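Local atomic coordinates of genome packaging NTPase B204 (Sulfolobus turreted icosahedral virus 2, PDB entry 4KFR), a protein that probably hydrolyses nucleoside triphosphates to power packaging of the viral genome into the capsid. Residues D4-L9 with E121-N126; I102-Y107 with L135-V140. All blocks are in the same frame, centred on the assembly; numbering follows the deposited sequence.

Overall arrangement
From the N terminus, residues 4-9 lead into strand 6-10, near the middle of the mixed sheet. Contact 1 closes on this strand only after 111 intervening residues, when the end of helix 117-124 comes back against it at 121-126. Before that closure, the chain leaves strand 98-102 through 102-107; contact 2 joins this segment to 135-140 across a shorter loop of 27 residues. The four segments therefore alternate, and the two closures cross rather than nest. The centres of contact 1 and contact 2 lie about 13 Å apart. Strands 6-10 and 131-137 are sheet neighbours and connect them directly: Leu9 N lies 2.8 Å from Leu135 O, a probable hydrogen bond.

Contact 1 (D4-L9 with E121-N126); sequences DDIVVL and EALHAN
The amide nitrogen of Asn126 is gripped by two carbonyls: ND2 donates to Asp4 O at 2.8 Å across the contact, and also to Leu131 O at the start of the neighbouring strand. The bond to Asp4 is short but bent, with an N-H...O angle of 133°. Its acceptor lies close to the plane of the Asn126 amide, whereas the donor is tilted 34° from the plane of the Asp4 carbonyl. The side chain is set for this by a first torsion of 71°, which puts CG between the backbone N and the carbonyl carbon. Two acceptors on ND2 identify it as the nitrogen and should hold the amide's rotation, with OD1 facing Ile6, 3.6 Å from its CD1.

Ile6 supplies the apolar half of the contact. Its CG1 branch runs out toward the end of the helix, and CD1 lies 3.5 Å from Ala122 O and 4.0 Å from Leu123 O. The two carbonyls differ in their polar partners: Leu123 O accepts from Gln150 NE2, while Ala122 O is buried without a hydrogen-bond partner in the model. The side chain of Leu123 starts away from the strand but bends back, bringing CD2 to 4.4 Å from Ile6 CD1. Behind this surface the last helical turn is closed by Ala125 N bonding to Glu121 O at 2.9 Å, and Ala125 then leaves helical geometry.

The result is strand-on-helix packing in an alpha/beta fold. Strand 6-10 runs between strands 131-137 and 153-156; Val8 and Leu123 both touch helix 145-150, which adjoins helix 117-124 over this part of the sheet, whereas Val7 and Leu9 pack on helix 17-31.

Contact 2 (I102-Y107 with L135-V140); sequences IDEAYY and LSTQRV
The Tyr106 ring and the Arg139 guanidinium meet obliquely, their planes 30° apart, with CE2 3.9 Å from NH2; one ring face carries Glu104 CG over its centre, and Gln138 CB lies over one guanidinium face, offset toward its rim. Arg139 also forms a salt bridge to Asp142. The hydrophobic end of strand 98-102, followed by Asp103 and Glu104, is consistent with a Walker B motif of a P-loop NTPase, here docked on strand 131-137.

Glu104 has CG anti to its backbone N (chi1 -179°) and bends at the next bond, which carries its carboxylate back toward the strand. There OE1 accepts from Thr137 OG1 at 2.9 Å on its syn lone pair and from Tyr106 N on its anti lone pair, while Gln138 NE2 makes a weak bond to OE2.

Ile102 pairs with Leu135 in parallel register, Ser136 N donating to Ile102 O at 3.0 Å. Beyond the strand end Ala105 N donates to Ser136 O at 2.7 Å. The Ser136 side chain lies about 6 Å from a bound sulfate. One water donates to Asp103 O and to Asp103 OD1, which also bonds Tyr50 OH; the same water is hydrogen-bonded to Ser136 OG at 2.8 Å.

Contact 1 (D4-L9 with E121-N126)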
loop_
_atom_site.group_PDB
_atom_site.type_symbol
_atom_site.label_atom_id
_atom_site.label_comp_id
_atom_site.label_asym_id
_atom_site.label_seq_id
_atom_site.Cartn_x
_atom_site.Cartn_y
_atom_site.Cartn_z
ATOM N N ASP A 4 -6.188 -0.469 10.281
ATOM C CA ASP A 4 -5.515 -1.756 10.111
ATOM C C ASP A 4 -5.994 -2.547 8.898
ATOM O O ASP A 4 -5.752 -3.750 8.799
ATOM C CB ASP A 4 -5.508 -2.599 11.394
ATOM C CG ASP A 4 -6.895 -2.883 11.934
ATOM O OD1 ASP A 4 -7.889 -2.694 11.203
ATOM O OD2 ASP A 4 -6.983 -3.307 13.105
ATOM N N ASP A 5 -6.644 -1.863 7.959
ATOM C CA ASP A 5 -6.996 -2.472 6.680
ATOM C C ASP A 5 -5.741 -2.706 5.842
ATOM O O ASP A 5 -4.705 -2.083 6.077
ATOM C CB ASP A 5 -7.932 -1.573 5.873
ATOM C CG ASP A 5 -9.398 -1.786 6.208
ATOM O OD1 ASP A 5 -9.734 -2.792 6.867
ATOM O OD2 ASP A 5 -10.212 -0.937 5.796
ATOM N N ILE A 6 -5.853 -3.610 4.874
ATOM C CA ILE A 6 -4.869 -3.758 3.800
ATOM C C ILE A 6 -5.465 -3.133 2.552
ATOM O O ILE A 6 -6.521 -3.557 2.085
ATOM C CB ILE A 6 -4.538 -5.231 3.512
ATOM C CG1 ILE A 6 -3.694 -5.820 4.639
ATOM C CG2 ILE A 6 -3.800 -5.385 2.170
ATOM C CD1 ILE A 6 -3.477 -7.324 4.492
ATOM N N VAL A 7 -4.793 -2.106 2.038
ATOM C CA VAL A 7 -5.247 -1.373 0.862
ATOM C C VAL A 7 -4.188 -1.523 -0.217
ATOM O O VAL A 7 -2.994 -1.386 0.050
ATOM C CB VAL A 7 -5.434 0.130 1.153
ATOM C CG1 VAL A 7 -5.825 0.896 -0.133
ATOM C CG2 VAL A 7 -6.477 0.336 2.255
ATOM N N VAL A 8 -4.631 -1.830 -1.427
ATOM C CA VAL A 8 -3.733 -1.969 -2.566
ATOM C C VAL A 8 -4.077 -0.873 -3.571
ATOM O O VAL A 8 -5.249 -0.682 -3.902
ATOM C CB VAL A 8 -3.895 -3.349 -3.228
ATOM C CG1 VAL A 8 -2.865 -3.555 -4.319
ATOM C CG2 VAL A 8 -3.803 -4.458 -2.179
ATOM N N LEU A 9 -3.065 -0.137 -4.029
ATOM C CA LEU A 9 -3.252 0.868 -5.081
ATOM C C LEU A 9 -2.568 0.396 -6.364
ATOM O O LEU A 9 -1.391 0.025 -6.340
ATOM C CB LEU A 9 -2.651 2.218 -4.674
ATOM C CG LEU A 9 -2.796 2.803 -3.274
ATOM C CD1 LEU A 9 -2.129 4.185 -3.244
ATOM C CD2 LEU A 9 -4.254 2.919 -2.845
ATOM N N GLU A 121 2.659 -13.181 7.798
ATOM C CA GLU A 121 2.071 -12.424 8.906
ATOM C C GLU A 121 1.402 -11.134 8.427
ATOM O O GLU A 121 0.340 -10.747 8.922
ATOM C CB GLU A 121 3.138 -12.110 9.942
ATOM C CG GLU A 121 2.620 -11.650 11.284
ATOM C CD GLU A 121 3.688 -11.760 12.357
ATOM O OE1 GLU A 121 4.752 -11.120 12.214
ATOM O OE2 GLU A 121 3.470 -12.512 13.334
ATOM N N ALA A 122 2.019 -10.482 7.453
ATOM C CA ALA A 122 1.505 -9.223 6.930
ATOM C C ALA A 122 0.208 -9.415 6.156
ATOM O O ALA A 122 -0.686 -8.571 6.192
ATOM C CB ALA A 122 2.561 -8.539 6.063
ATOM N N LEU A 123 0.092 -10.541 5.469
ATOM C CA LEU A 123 -1.100 -10.787 4.681
ATOM C C LEU A 123 -2.220 -11.500 5.451
ATOM O O LEU A 123 -3.406 -11.289 5.163
ATOM C CB LEU A 123 -0.738 -11.560 3.433
ATOM C CG LEU A 123 0.251 -10.804 2.547
ATOM C CD1 LEU A 123 0.280 -11.501 1.225
ATOM C CD2 LEU A 123 -0.164 -9.328 2.378
ATOM N N HIS A 124 -1.855 -12.312 6.440
ATOM C CA HIS A 124 -2.857 -13.121 7.162
ATOM C C HIS A 124 -3.116 -12.741 8.620
ATOM O O HIS A 124 -4.115 -13.162 9.200
ATOM C CB HIS A 124 -2.500 -14.610 7.092
ATOM C CG HIS A 124 -2.358 -15.130 5.699
ATOM N ND1 HIS A 124 -3.442 -15.412 4.896
ATOM C CD2 HIS A 124 -1.259 -15.415 4.962
ATOM C CE1 HIS A 124 -3.018 -15.846 3.722
ATOM N NE2 HIS A 124 -1.697 -15.858 3.735
ATOM N N ALA A 125 -2.223 -11.968 9.221
ATOM C CA ALA A 125 -2.370 -11.625 10.627
ATOM C C ALA A 125 -1.964 -10.188 10.923
ATOM O O ALA A 125 -1.473 -9.897 12.006
ATOM C CB ALA A 125 -1.559 -12.598 11.497
ATOM N N ASN A 126 -2.170 -9.283 9.969
ATOM C CA ASN A 126 -1.710 -7.907 10.157
ATOM C C ASN A 126 -2.444 -7.164 11.268
ATOM O O ASN A 126 -1.851 -6.357 11.967
ATOM C CB ASN A 126 -1.799 -7.122 8.855
ATOM C CG ASN A 126 -3.219 -6.828 8.459
ATOM O OD1 ASN A 126 -3.953 -7.720 8.065
ATOM N ND2 ASN A 126 -3.613 -5.567 8.561
#

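Contact 2 (I102-Y107 with L135-V140)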
loop_
_atom_site.group_PDB
_atom_site.type_symbol
_atom_site.label_atom_id
_atom_site.label_comp_id
_atom_site.label_asym_id
_atom_site.label_seq_id
_atom_site.Cartn_x
_atom_site.Cartn_y
_atom_site.Cartn_z
ATOM N N ILE A 102 3.805 1.326 1.546
ATOM C CA ILE A 102 4.888 0.845 0.696
ATOM C C ILE A 102 4.741 1.379 -0.718
ATOM O O ILE A 102 3.806 1.024 -1.439
ATOM C CB ILE A 102 4.992 -0.703 0.735
ATOM C CG1 ILE A 102 5.306 -1.138 2.173
ATOM C CG2 ILE A 102 6.066 -1.208 -0.238
ATOM C CD1 ILE A 102 5.208 -2.604 2.401
ATOM N N ASP A 103 5.672 2.242 -1.108
ATOM C CA ASP A 103 5.525 2.993 -2.353
ATOM C C ASP A 103 5.595 2.121 -3.598
ATOM O O ASP A 103 4.905 2.386 -4.570
ATOM C CB ASP A 103 6.532 4.148 -2.436
ATOM C CG ASP A 103 6.268 5.060 -3.630
ATOM O OD1 ASP A 103 5.305 5.877 -3.581
ATOM O OD2 ASP A 103 7.020 4.943 -4.626
ATOM N N GLU A 104 6.432 1.088 -3.576
ATOM C CA GLU A 104 6.414 0.101 -4.654
ATOM C C GLU A 104 6.431 -1.309 -4.073
ATOM O O GLU A 104 7.486 -1.835 -3.714
ATOM C CB GLU A 104 7.572 0.308 -5.642
ATOM C CG GLU A 104 7.584 -0.690 -6.809
ATOM C CD GLU A 104 6.195 -0.967 -7.419
ATOM O OE1 GLU A 104 5.545 -1.954 -7.011
ATOM O OE2 GLU A 104 5.757 -0.221 -8.325
ATOM N N ALA A 105 5.245 -1.902 -3.997
ATOM C CA ALA A 105 5.039 -3.185 -3.333
ATOM C C ALA A 105 5.761 -4.352 -3.982
ATOM O O ALA A 105 6.029 -5.347 -3.304
ATOM C CB ALA A 105 3.529 -3.491 -3.218
ATOM N N TYR A 106 6.089 -4.254 -5.271
ATOM C CA TYR A 106 6.753 -5.392 -5.917
ATOM C C TYR A 106 8.119 -5.749 -5.331
ATOM O O TYR A 106 8.603 -6.857 -5.519
ATOM C CB TYR A 106 6.752 -5.329 -7.464
ATOM C CG TYR A 106 7.703 -4.356 -8.145
ATOM C CD1 TYR A 106 9.070 -4.355 -7.873
ATOM C CD2 TYR A 106 7.235 -3.478 -9.118
ATOM C CE1 TYR A 106 9.936 -3.468 -8.516
ATOM C CE2 TYR A 106 8.093 -2.584 -9.768
ATOM C CZ TYR A 106 9.443 -2.587 -9.462
ATOM O OH TYR A 106 10.298 -1.709 -10.107
ATOM N N TYR A 107 8.728 -4.830 -4.594
ATOM C CA TYR A 107 9.998 -5.141 -3.952
ATOM C C TYR A 107 9.862 -6.164 -2.828
ATOM O O TYR A 107 10.838 -6.808 -2.459
ATOM C CB TYR A 107 10.658 -3.869 -3.424
ATOM C CG TYR A 107 11.183 -3.011 -4.542
ATOM C CD1 TYR A 107 12.255 -3.439 -5.322
ATOM C CD2 TYR A 107 10.602 -1.786 -4.838
ATOM C CE1 TYR A 107 12.738 -2.659 -6.365
ATOM C CE2 TYR A 107 11.075 -1.001 -5.877
ATOM C CZ TYR A 107 12.142 -1.441 -6.636
ATOM O OH TYR A 107 12.609 -0.661 -7.669
ATOM N N LEU A 135 -0.217 -0.855 -0.038
ATOM C CA LEU A 135 0.714 -1.388 -1.025
ATOM C C LEU A 135 0.438 -0.759 -2.382
ATOM O O LEU A 135 -0.604 -1.000 -2.986
ATOM C CB LEU A 135 0.565 -2.905 -1.134
ATOM C CG LEU A 135 0.617 -3.660 0.202
ATOM C CD1 LEU A 135 0.300 -5.145 0.015
ATOM C CD2 LEU A 135 1.968 -3.473 0.896
ATOM N N SER A 136 1.377 0.042 -2.868
ATOM C CA SER A 136 1.201 0.710 -4.153
ATOM C C SER A 136 1.973 -0.059 -5.213
ATOM O O SER A 136 3.080 -0.510 -4.950
ATOM C CB SER A 136 1.701 2.163 -4.070
ATOM O OG SER A 136 1.288 2.915 -5.198
ATOM N N THR A 137 1.396 -0.222 -6.401
ATOM C CA THR A 137 2.111 -0.895 -7.490
ATOM C C THR A 137 1.669 -0.414 -8.873
ATOM O O THR A 137 0.603 0.182 -9.020
ATOM C CB THR A 137 2.000 -2.448 -7.387
ATOM O OG1 THR A 137 3.075 -3.058 -8.119
ATOM C CG2 THR A 137 0.658 -2.942 -7.918
ATOM N N GLN A 138 2.491 -0.669 -9.891
ATOM C CA GLN A 138 2.219 -0.154 -11.236
ATOM C C GLN A 138 1.311 -1.054 -12.051
ATOM O O GLN A 138 0.397 -0.583 -12.718
ATOM C CB GLN A 138 3.525 0.076 -12.008
ATOM C CG GLN A 138 4.346 1.226 -11.478
ATOM C CD GLN A 138 5.745 1.256 -12.072
ATOM O OE1 GLN A 138 5.917 1.269 -13.294
ATOM N NE2 GLN A 138 6.752 1.239 -11.206
ATOM N N ARG A 139 1.581 -2.353 -11.999
ATOM C CA ARG A 139 0.851 -3.331 -12.792
ATOM C C ARG A 139 0.218 -4.352 -11.860
ATOM O O ARG A 139 0.883 -4.869 -10.960
ATOM C CB ARG A 139 1.806 -4.034 -13.754
ATOM C CG ARG A 139 2.336 -3.118 -14.859
ATOM C CD ARG A 139 3.644 -3.644 -15.433
ATOM N NE ARG A 139 4.711 -3.640 -14.431
ATOM C CZ ARG A 139 5.597 -2.659 -14.280
ATOM N NH1 ARG A 139 5.558 -1.597 -15.076
ATOM N NH2 ARG A 139 6.528 -2.743 -13.335
ATOM N N VAL A 140 -1.056 -4.648 -12.077
ATOM C CA VAL A 140 -1.767 -5.548 -11.174
ATOM C C VAL A 140 -1.093 -6.918 -11.031
ATOM O O VAL A 140 -1.127 -7.514 -9.960
ATOM C CB VAL A 140 -3.253 -5.716 -11.583
ATOM C CG1 VAL A 140 -3.370 -6.493 -12.882
ATOM C CG2 VAL A 140 -4.037 -6.412 -10.475
HETATM O O HOH W 1 3.208 4.942 -4.962
#